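Local coordinates for protein endoglucanase family 5 (Clostridium acetobutylicum ATCC 824, PDB 6PZ7) that probably hydrolyses beta-1,4-glucan chains in cellulose and related plant polysaccharides, as a broad-specificity endoglucanase of glycoside hydrolase family 5, at residues A[87-91]-A[92-96]; A[119-122]-A[123-127]; A[148-152]-A[153-157]. All coordinates share one frame; numbering follows the deposited sequence.

Contact 1 (A[87-91]-A[92-96]); sequences NYVIQ and DHMYA
Val89 and Met94 meet at the C-terminal end of a helix, where the chain reverses into a barrel strand. The backbone evidence points to a Schellman motif. His93 adopts a left-handed conformation (phi 58°), and its N donates to Ile90 O at 2.9 Å. The outer bond, Met94 N to Val89 O, is weak at 3.4 Å but fairly straight (162°). Asp92 N has weak bonds to both Tyr88 O and Val89 O.

The side chain of Val89 supplies the apolar half of the motif. Its CB lies 4.1 Å from Ala96 CB. From there CG1, set anti to the backbone N (chi1 176°), meets the returning chain: it touches Met94 CB at 3.9 Å, Ala96 CB at 3.7 Å and the carbonyl oxygen of Tyr95. Ile90 closes on the same alanine through its far end, CD1 standing 4.1 Å from Ala96 CB. One water donates to both Ile90 O and Met94 O, bridging the reversal; a second spans Gln91 O and Asp92 OD1, the latter also salt-bridged to Lys42.

Within the unit of strand 55-58, helix 76-91 and strand 95-99, the turn delivers the chain to the third barrel strand. Val89 and Met94 pack on Val56 of strand 55-58, while Met94 and Asp92 also touch Ile45 of helix 42-51.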
loop_
_atom_site.group_PDB
_atom_site.type_symbol
_atom_site.label_atom_id
_atom_site.label_comp_id
_atom_site.label_asym_id
_atom_site.label_seq_id
_atom_site.Cartn_x
_atom_site.Cartn_y
_atom_site.Cartn_z
ATOM N N ASN A 87 12.052 -10.623 -5.591
ATOM C CA ASN A 87 13.351 -11.142 -5.186
ATOM C C ASN A 87 14.363 -10.052 -4.915
ATOM O O ASN A 87 15.202 -10.232 -4.025
ATOM C CB ASN A 87 13.888 -12.183 -6.173
ATOM C CG ASN A 87 13.288 -13.559 -5.944
ATOM O OD1 ASN A 87 12.635 -13.805 -4.916
ATOM N ND2 ASN A 87 13.525 -14.467 -6.882
ATOM N N TYR A 88 14.367 -8.938 -5.656
ATOM C CA TYR A 88 15.297 -7.856 -5.320
ATOM C C TYR A 88 15.131 -7.487 -3.849
ATOM O O TYR A 88 16.105 -7.248 -3.127
ATOM C CB TYR A 88 15.049 -6.599 -6.182
ATOM C CG TYR A 88 15.203 -6.695 -7.678
ATOM C CD1 TYR A 88 16.033 -7.596 -8.299
ATOM C CD2 TYR A 88 14.490 -5.815 -8.486
ATOM C CE1 TYR A 88 16.125 -7.643 -9.680
ATOM C CE2 TYR A 88 14.567 -5.857 -9.851
ATOM C CZ TYR A 88 15.401 -6.775 -10.455
ATOM O OH TYR A 88 15.466 -6.815 -11.840
ATOM N N VAL A 89 13.870 -7.317 -3.432
ATOM C CA VAL A 89 13.548 -6.874 -2.080
ATOM C C VAL A 89 13.904 -7.955 -1.051
ATOM O O VAL A 89 14.572 -7.703 -0.027
ATOM C CB VAL A 89 12.057 -6.478 -2.005
ATOM C CG1 VAL A 89 11.680 -6.103 -0.579
ATOM C CG2 VAL A 89 11.761 -5.316 -2.945
ATOM N N ILE A 90 13.456 -9.190 -1.300
ATOM C CA ILE A 90 13.673 -10.289 -0.362
ATOM C C ILE A 90 15.153 -10.572 -0.219
ATOM O O ILE A 90 15.632 -10.843 0.898
ATOM C CB ILE A 90 12.857 -11.529 -0.790
ATOM C CG1 ILE A 90 11.327 -11.260 -0.689
ATOM C CG2 ILE A 90 13.263 -12.771 -0.020
ATOM C CD1 ILE A 90 10.806 -11.052 0.701
ATOM N N GLN A 91 15.904 -10.561 -1.326
ATOM C CA GLN A 91 17.345 -10.804 -1.267
ATOM C C GLN A 91 18.094 -9.717 -0.504
ATOM O O GLN A 91 19.232 -9.955 -0.068
ATOM C CB GLN A 91 17.916 -10.896 -2.690
ATOM C CG GLN A 91 17.512 -12.145 -3.409
ATOM C CD GLN A 91 17.817 -12.144 -4.881
ATOM O OE1 GLN A 91 18.306 -11.149 -5.439
ATOM N NE2 GLN A 91 17.525 -13.245 -5.551
ATOM N N ASP A 92 17.507 -8.549 -0.331
ATOM C CA ASP A 92 18.060 -7.481 0.488
ATOM C C ASP A 92 17.560 -7.555 1.929
ATOM O O ASP A 92 17.751 -6.580 2.689
ATOM C CB ASP A 92 17.821 -6.107 -0.132
ATOM C CG ASP A 92 18.780 -5.794 -1.246
ATOM O OD1 ASP A 92 19.685 -6.595 -1.570
ATOM O OD2 ASP A 92 18.653 -4.704 -1.866
ATOM N N HIS A 93 16.921 -8.640 2.329
ATOM C CA HIS A 93 16.489 -8.858 3.703
ATOM C C HIS A 93 15.556 -7.744 4.183
ATOM O O HIS A 93 15.651 -7.272 5.318
ATOM C CB HIS A 93 17.682 -9.098 4.629
ATOM C CG HIS A 93 18.412 -10.359 4.309
ATOM N ND1 HIS A 93 17.857 -11.606 4.479
ATOM C CD2 HIS A 93 19.634 -10.559 3.775
ATOM C CE1 HIS A 93 18.744 -12.529 4.121
ATOM N NE2 HIS A 93 19.810 -11.915 3.667
ATOM N N MET A 94 14.653 -7.304 3.319
ATOM C CA MET A 94 13.556 -6.410 3.647
ATOM C C MET A 94 12.239 -7.175 3.538
ATOM O O MET A 94 12.151 -8.243 2.920
ATOM C CB MET A 94 13.535 -5.214 2.706
ATOM C CG MET A 94 14.751 -4.308 2.928
ATOM S SD MET A 94 14.701 -2.732 2.017
ATOM C CE MET A 94 14.933 -3.320 0.338
ATOM N N TYR A 95 11.205 -6.612 4.152
ATOM C CA TYR A 95 9.833 -7.026 3.886
ATOM C C TYR A 95 9.409 -6.532 2.520
ATOM O O TYR A 95 9.763 -5.419 2.117
ATOM C CB TYR A 95 8.866 -6.456 4.953
ATOM C CG TYR A 95 9.002 -7.139 6.282
ATOM C CD1 TYR A 95 9.956 -6.725 7.217
ATOM C CD2 TYR A 95 8.190 -8.206 6.618
ATOM C CE1 TYR A 95 10.091 -7.370 8.433
ATOM C CE2 TYR A 95 8.324 -8.870 7.830
ATOM C CZ TYR A 95 9.295 -8.464 8.721
ATOM O OH TYR A 95 9.398 -9.162 9.915
ATOM N N ALA A 96 8.646 -7.366 1.802
ATOM C CA ALA A 96 8.031 -7.018 0.533
ATOM C C ALA A 96 6.522 -7.117 0.717
ATOM O O ALA A 96 6.032 -8.126 1.245
ATOM C CB ALA A 96 8.477 -7.971 -0.581
HETATM O O HOH W 1 13.636 -10.685 3.232
HETATM O O HOH W 2 21.318 -9.165 -2.049
#

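Contact 2 (A[119-122]-A[123-127]); sequences DELT and KVWGQ
Leu121 and Trp125, one helical turn apart, form part of the tightly packed side of this contact. Their side chains lie next to each other and point the same way, and Leu121 CD2 meets Trp125 CD1 at 4.0 Å, approaching the indole at its edge and near its plane. Glu120 and Val124 likewise lie side by side: Glu120 CG, anti to the backbone N (chi1 -172°), touches Val124 CG2 at 4.0 Å, and that methyl also rests on Glu120 O. All four residues are buried.

The backbone between them is regular alpha helix. Val124 N donates to Glu120 O at 2.8 Å, and Trp125 N to Leu121 O at 2.9 Å. Gly126 N continues the series to Thr122 O.

The other side is looser, made of partly exposed residues and polar groups. In the conformer of Lys123 described here, one of two deposited, a bend at chi2 (70°) turns the chain back along the helix; CD passes 3.3 Å from Asp119 O and NZ forms a salt bridge to Asp119 OD1 at 2.6 Å. NZ comes from the syn side, 26° out of the carboxylate plane. Since a second conformer was modelled, the bridge may be made only part of the time. Gln127 is the held part of this polar side: NE2 reaches Lys123 O at 3.1 Å, on the face of the carbonyl plane opposite to Gln127 N, and also bonds to Tyr72 O, while OE1 takes Ile74 N.

Helix 111-132 links strands 95-99 and 139-142 in a beta-alpha-beta unit. The Trp125 ring meets that of Phe141 in strand 139-142 and its NE1 bonds to Thr143 O; Leu121, Thr122 and Trp125 all pack on helix 161-180, against Phe170, Thr173 and Ala174.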
loop_
_atom_site.group_PDB
_atom_site.type_symbol
_atom_site.label_atom_id
_atom_site.label_comp_id
_atom_site.label_asym_id
_atom_site.label_seq_id
_atom_site.Cartn_x
_atom_site.Cartn_y
_atom_site.Cartn_z
ATOM N N ASP A 119 -15.723 -14.231 -8.023
ATOM C CA ASP A 119 -15.219 -15.366 -8.775
ATOM C C ASP A 119 -13.859 -15.037 -9.370
ATOM O O ASP A 119 -12.920 -15.835 -9.292
ATOM C CB ASP A 119 -16.223 -15.746 -9.862
ATOM C CG ASP A 119 -15.722 -16.871 -10.699
ATOM O OD1 ASP A 119 -15.675 -18.001 -10.177
ATOM O OD2 ASP A 119 -15.341 -16.619 -11.840
ATOM N N GLU A 120 -13.724 -13.890 -10.020
ATOM C CA GLU A 120 -12.448 -13.549 -10.642
ATOM C C GLU A 120 -11.361 -13.373 -9.580
ATOM O O GLU A 120 -10.216 -13.790 -9.777
ATOM C CB GLU A 120 -12.590 -12.310 -11.538
ATOM C CG GLU A 120 -11.315 -12.097 -12.302
ATOM C CD GLU A 120 -11.382 -11.050 -13.416
ATOM O OE1 GLU A 120 -12.475 -10.539 -13.723
ATOM O OE2 GLU A 120 -10.267 -10.764 -13.967
ATOM N N LEU A 121 -11.684 -12.764 -8.441
ATOM C CA LEU A 121 -10.710 -12.595 -7.376
ATOM C C LEU A 121 -10.211 -13.929 -6.895
ATOM O O LEU A 121 -9.018 -14.077 -6.617
ATOM C CB LEU A 121 -11.380 -11.884 -6.210
ATOM C CG LEU A 121 -11.264 -10.383 -6.135
ATOM C CD1 LEU A 121 -12.139 -9.860 -4.985
ATOM C CD2 LEU A 121 -9.783 -9.935 -5.975
ATOM N N THR A 122 -11.088 -14.917 -6.784
ATOM C CA THR A 122 -10.669 -16.251 -6.382
ATOM C C THR A 122 -9.656 -16.806 -7.377
ATOM O O THR A 122 -8.603 -17.327 -6.982
ATOM C CB THR A 122 -11.884 -17.187 -6.273
ATOM O OG1 THR A 122 -12.835 -16.660 -5.348
ATOM C CG2 THR A 122 -11.475 -18.547 -5.811
ATOM N N LYS A 123 -9.965 -16.725 -8.673
ATOM C CA LYS A 123 -9.061 -17.284 -9.674
ATOM C C LYS A 123 -7.728 -16.549 -9.703
ATOM O O LYS A 123 -6.658 -17.156 -9.823
ATOM C CB LYS A 123 -9.704 -17.223 -11.069
ATOM C CG LYS A 123 -10.502 -18.447 -11.470
ATOM C CD LYS A 123 -11.816 -18.613 -10.670
ATOM C CE LYS A 123 -12.674 -19.784 -11.228
ATOM N NZ LYS A 123 -13.900 -19.937 -10.438
ATOM N N VAL A 124 -7.776 -15.224 -9.627
ATOM C CA VAL A 124 -6.565 -14.402 -9.733
ATOM C C VAL A 124 -5.690 -14.538 -8.483
ATOM O O VAL A 124 -4.503 -14.843 -8.595
ATOM C CB VAL A 124 -6.924 -12.937 -10.054
ATOM C CG1 VAL A 124 -5.727 -12.034 -9.932
ATOM C CG2 VAL A 124 -7.532 -12.840 -11.440
ATOM N N TRP A 125 -6.254 -14.344 -7.286
ATOM C CA TRP A 125 -5.460 -14.558 -6.074
ATOM C C TRP A 125 -4.998 -16.003 -5.946
ATOM O O TRP A 125 -3.924 -16.266 -5.391
ATOM C CB TRP A 125 -6.161 -14.088 -4.791
ATOM C CG TRP A 125 -5.736 -12.718 -4.358
ATOM C CD1 TRP A 125 -6.457 -11.573 -4.351
ATOM C CD2 TRP A 125 -4.415 -12.352 -3.954
ATOM N NE1 TRP A 125 -5.704 -10.521 -3.933
ATOM C CE2 TRP A 125 -4.426 -10.970 -3.707
ATOM C CE3 TRP A 125 -3.207 -13.059 -3.785
ATOM C CZ2 TRP A 125 -3.273 -10.284 -3.317
ATOM C CZ3 TRP A 125 -2.094 -12.377 -3.366
ATOM C CH2 TRP A 125 -2.126 -11.000 -3.146
ATOM N N GLY A 126 -5.744 -16.990 -6.458
ATOM C CA GLY A 126 -5.256 -18.363 -6.388
ATOM C C GLY A 126 -3.948 -18.526 -7.134
ATOM O O GLY A 126 -3.010 -19.173 -6.665
ATOM N N GLN A 127 -3.843 -17.906 -8.313
ATOM C CA GLN A 127 -2.610 -17.983 -9.085
ATOM C C GLN A 127 -1.466 -17.189 -8.442
ATOM O O GLN A 127 -0.328 -17.643 -8.412
ATOM C CB GLN A 127 -2.865 -17.494 -10.513
ATOM C CG GLN A 127 -3.719 -18.428 -11.342
ATOM C CD GLN A 127 -4.156 -17.763 -12.614
ATOM O OE1 GLN A 127 -3.418 -17.791 -13.605
ATOM N NE2 GLN A 127 -5.287 -17.102 -12.571
#

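Contact 3 (A[148-152]-A[153-157]); sequences RIVGS and PEEWN
Glu155 N closes a type I turn on Ser152 O at 3.1 Å, directly after a type II turn from Ile149 to Ser152 in which Gly151 takes a positive phi, so the chain folds back and sets Glu155 against Arg148.

The Glu155 side chain, extended with CG anti to the backbone N (chi1 -178°), reaches across this fold, and its two oxygens are used differently. OE2 receives Arg148 NE at 2.8 Å through its anti lone pair, in a salt bridge whose guanidinium and carboxylate planes are only 19° apart. OE1 takes Gly151 N at 2.9 Å, but from well above the carboxylate plane. Each oxygen also has a water: one donates to OE2 and accepts from Arg148 NH2, while another donates to both OE1 and Ser152 O. The carboxylate is thus held by four bonds, which should fix its rotation and probably favour the charged form.

Trp156 lies over one face of the guanidinium, with CH2 3.4 Å from Arg148 NE. The planes are tilted 29°, so this is not a flat stack; the aliphatic part adds a CH-pi contact, Arg148 CD standing 4.2 Å from the centroid of the six-membered ring and over its face. In the first turn, Ile149 O accepts from Ser152 N and, less certainly because the serine has two conformers, from Ser152 OG at 2.9 Å.

The segment is a surface loop between strand 139-142 and helix 161-180. Arg148 NH1 returns to Glu146 O, Ile149 N is bonded to Tyr195 OH after strand 190-193, and the Ile149 side chain touches Pro109 in the loop before helix 111-132.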
loop_
_atom_site.group_PDB
_atom_site.type_symbol
_atom_site.label_atom_id
_atom_site.label_comp_id
_atom_site.label_asym_id
_atom_site.label_seq_id
_atom_site.Cartn_x
_atom_site.Cartn_y
_atom_site.Cartn_z
ATOM N N ARG A 148 -13.035 0.500 -4.576
ATOM C CA ARG A 148 -13.992 1.597 -4.567
ATOM C C ARG A 148 -14.774 1.602 -5.865
ATOM O O ARG A 148 -14.479 0.836 -6.792
ATOM C CB ARG A 148 -13.256 2.919 -4.388
ATOM C CG ARG A 148 -12.412 3.330 -5.602
ATOM C CD ARG A 148 -11.426 4.433 -5.260
ATOM N NE ARG A 148 -10.742 4.964 -6.426
ATOM C CZ ARG A 148 -9.714 4.394 -7.009
ATOM N NH1 ARG A 148 -9.169 3.296 -6.556
ATOM N NH2 ARG A 148 -9.209 4.956 -8.115
ATOM N N ILE A 149 -15.769 2.486 -5.922
ATOM C CA ILE A 149 -16.565 2.734 -7.126
ATOM C C ILE A 149 -16.094 4.043 -7.748
ATOM O O ILE A 149 -16.395 5.137 -7.248
ATOM C CB ILE A 149 -18.071 2.748 -6.830
ATOM C CG1 ILE A 149 -18.494 1.430 -6.173
ATOM C CG2 ILE A 149 -18.856 3.035 -8.126
ATOM C CD1 ILE A 149 -18.353 0.244 -7.006
ATOM N N VAL A 150 -15.297 3.940 -8.806
ATOM C CA VAL A 150 -14.750 5.125 -9.436
ATOM C C VAL A 150 -15.893 5.941 -10.038
ATOM O O VAL A 150 -16.778 5.415 -10.735
ATOM C CB VAL A 150 -13.722 4.742 -10.504
ATOM C CG1 VAL A 150 -13.223 5.983 -11.233
ATOM C CG2 VAL A 150 -12.563 3.975 -9.876
ATOM N N GLY A 151 -15.884 7.246 -9.771
ATOM C CA GLY A 151 -16.928 8.130 -10.231
ATOM C C GLY A 151 -18.114 8.244 -9.312
ATOM O O GLY A 151 -18.992 9.079 -9.577
ATOM N N SER A 152 -18.172 7.477 -8.236
ATOM C CA SER A 152 -19.305 7.673 -7.366
ATOM C C SER A 152 -19.085 8.888 -6.467
ATOM O O SER A 152 -17.949 9.310 -6.196
ATOM C CB SER A 152 -19.538 6.446 -6.526
ATOM O OG SER A 152 -18.482 6.297 -5.637
ATOM N N PRO A 153 -20.177 9.495 -6.002
ATOM C CA PRO A 153 -20.010 10.679 -5.137
ATOM C C PRO A 153 -19.198 10.398 -3.893
ATOM O O PRO A 153 -18.536 11.299 -3.383
ATOM C CB PRO A 153 -21.459 11.063 -4.775
ATOM C CG PRO A 153 -22.287 10.544 -5.924
ATOM C CD PRO A 153 -21.595 9.234 -6.308
ATOM N N GLU A 154 -19.268 9.182 -3.373
ATOM C CA GLU A 154 -18.609 8.784 -2.138
ATOM C C GLU A 154 -17.233 8.172 -2.331
ATOM O O GLU A 154 -16.638 7.675 -1.357
ATOM C CB GLU A 154 -19.504 7.842 -1.321
ATOM C CG GLU A 154 -20.874 8.404 -0.948
ATOM C CD GLU A 154 -21.943 8.211 -2.003
ATOM O OE1 GLU A 154 -21.741 7.626 -3.073
ATOM O OE2 GLU A 154 -23.092 8.677 -1.728
ATOM N N GLU A 155 -16.697 8.203 -3.551
ATOM C CA GLU A 155 -15.428 7.560 -3.861
ATOM C C GLU A 155 -14.332 7.907 -2.870
ATOM O O GLU A 155 -13.567 7.022 -2.457
ATOM C CB GLU A 155 -15.021 7.917 -5.296
ATOM C CG GLU A 155 -13.734 7.273 -5.746
ATOM C CD GLU A 155 -13.288 7.638 -7.158
ATOM O OE1 GLU A 155 -13.984 8.403 -7.845
ATOM O OE2 GLU A 155 -12.205 7.097 -7.578
ATOM N N TRP A 156 -14.196 9.181 -2.526
ATOM C CA TRP A 156 -13.151 9.637 -1.616
ATOM C C TRP A 156 -13.683 10.029 -0.245
ATOM O O TRP A 156 -12.979 10.709 0.518
ATOM C CB TRP A 156 -12.345 10.747 -2.283
ATOM C CG TRP A 156 -11.709 10.252 -3.580
ATOM C CD1 TRP A 156 -11.983 10.707 -4.837
ATOM C CD2 TRP A 156 -10.767 9.179 -3.737
ATOM N NE1 TRP A 156 -11.248 9.990 -5.761
ATOM C CE2 TRP A 156 -10.475 9.073 -5.113
ATOM C CE3 TRP A 156 -10.116 8.314 -2.843
ATOM C CZ2 TRP A 156 -9.580 8.124 -5.611
ATOM C CZ3 TRP A 156 -9.210 7.391 -3.352
ATOM C CH2 TRP A 156 -8.947 7.304 -4.701
ATOM N N ASN A 157 -14.878 9.592 0.098
ATOM C CA ASN A 157 -15.531 9.878 1.364
ATOM C C ASN A 157 -15.838 8.618 2.170
ATOM O O ASN A 157 -16.697 8.649 3.083
ATOM C CB ASN A 157 -16.831 10.669 1.115
ATOM C CG ASN A 157 -16.546 12.005 0.586
ATOM O OD1 ASN A 157 -15.683 12.724 1.130
ATOM N ND2 ASN A 157 -17.245 12.388 -0.446
HETATM O O HOH W 3 -10.209 7.374 -9.358
HETATM O O HOH W 4 -15.899 10.287 -7.709
#

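In the fold
The contacts follow one another along a single (beta/alpha)8 barrel. Contact 1 leads into the amino end of strand 95-99; contact 2 lies on helix 111-132, which follows that strand, and contact 3 in the loop leaving strand 139-142. None touches another: nearest atoms are about 10 Å apart for contacts 1 and 2 and for 2 and 3, and about 20 Å for 1 and 3. The centres of contacts 1 and 3 lie 34 Å apart, on opposite sides of the chain's centre. Family 5 enzymes place their acid/base just after the fourth strand, so contact 3 probably borders the active-site face. A 1,2-ethanediol about 4 Å from the Trp156 side chain, probably from the crystallisation liquor, at most hints at a pocket.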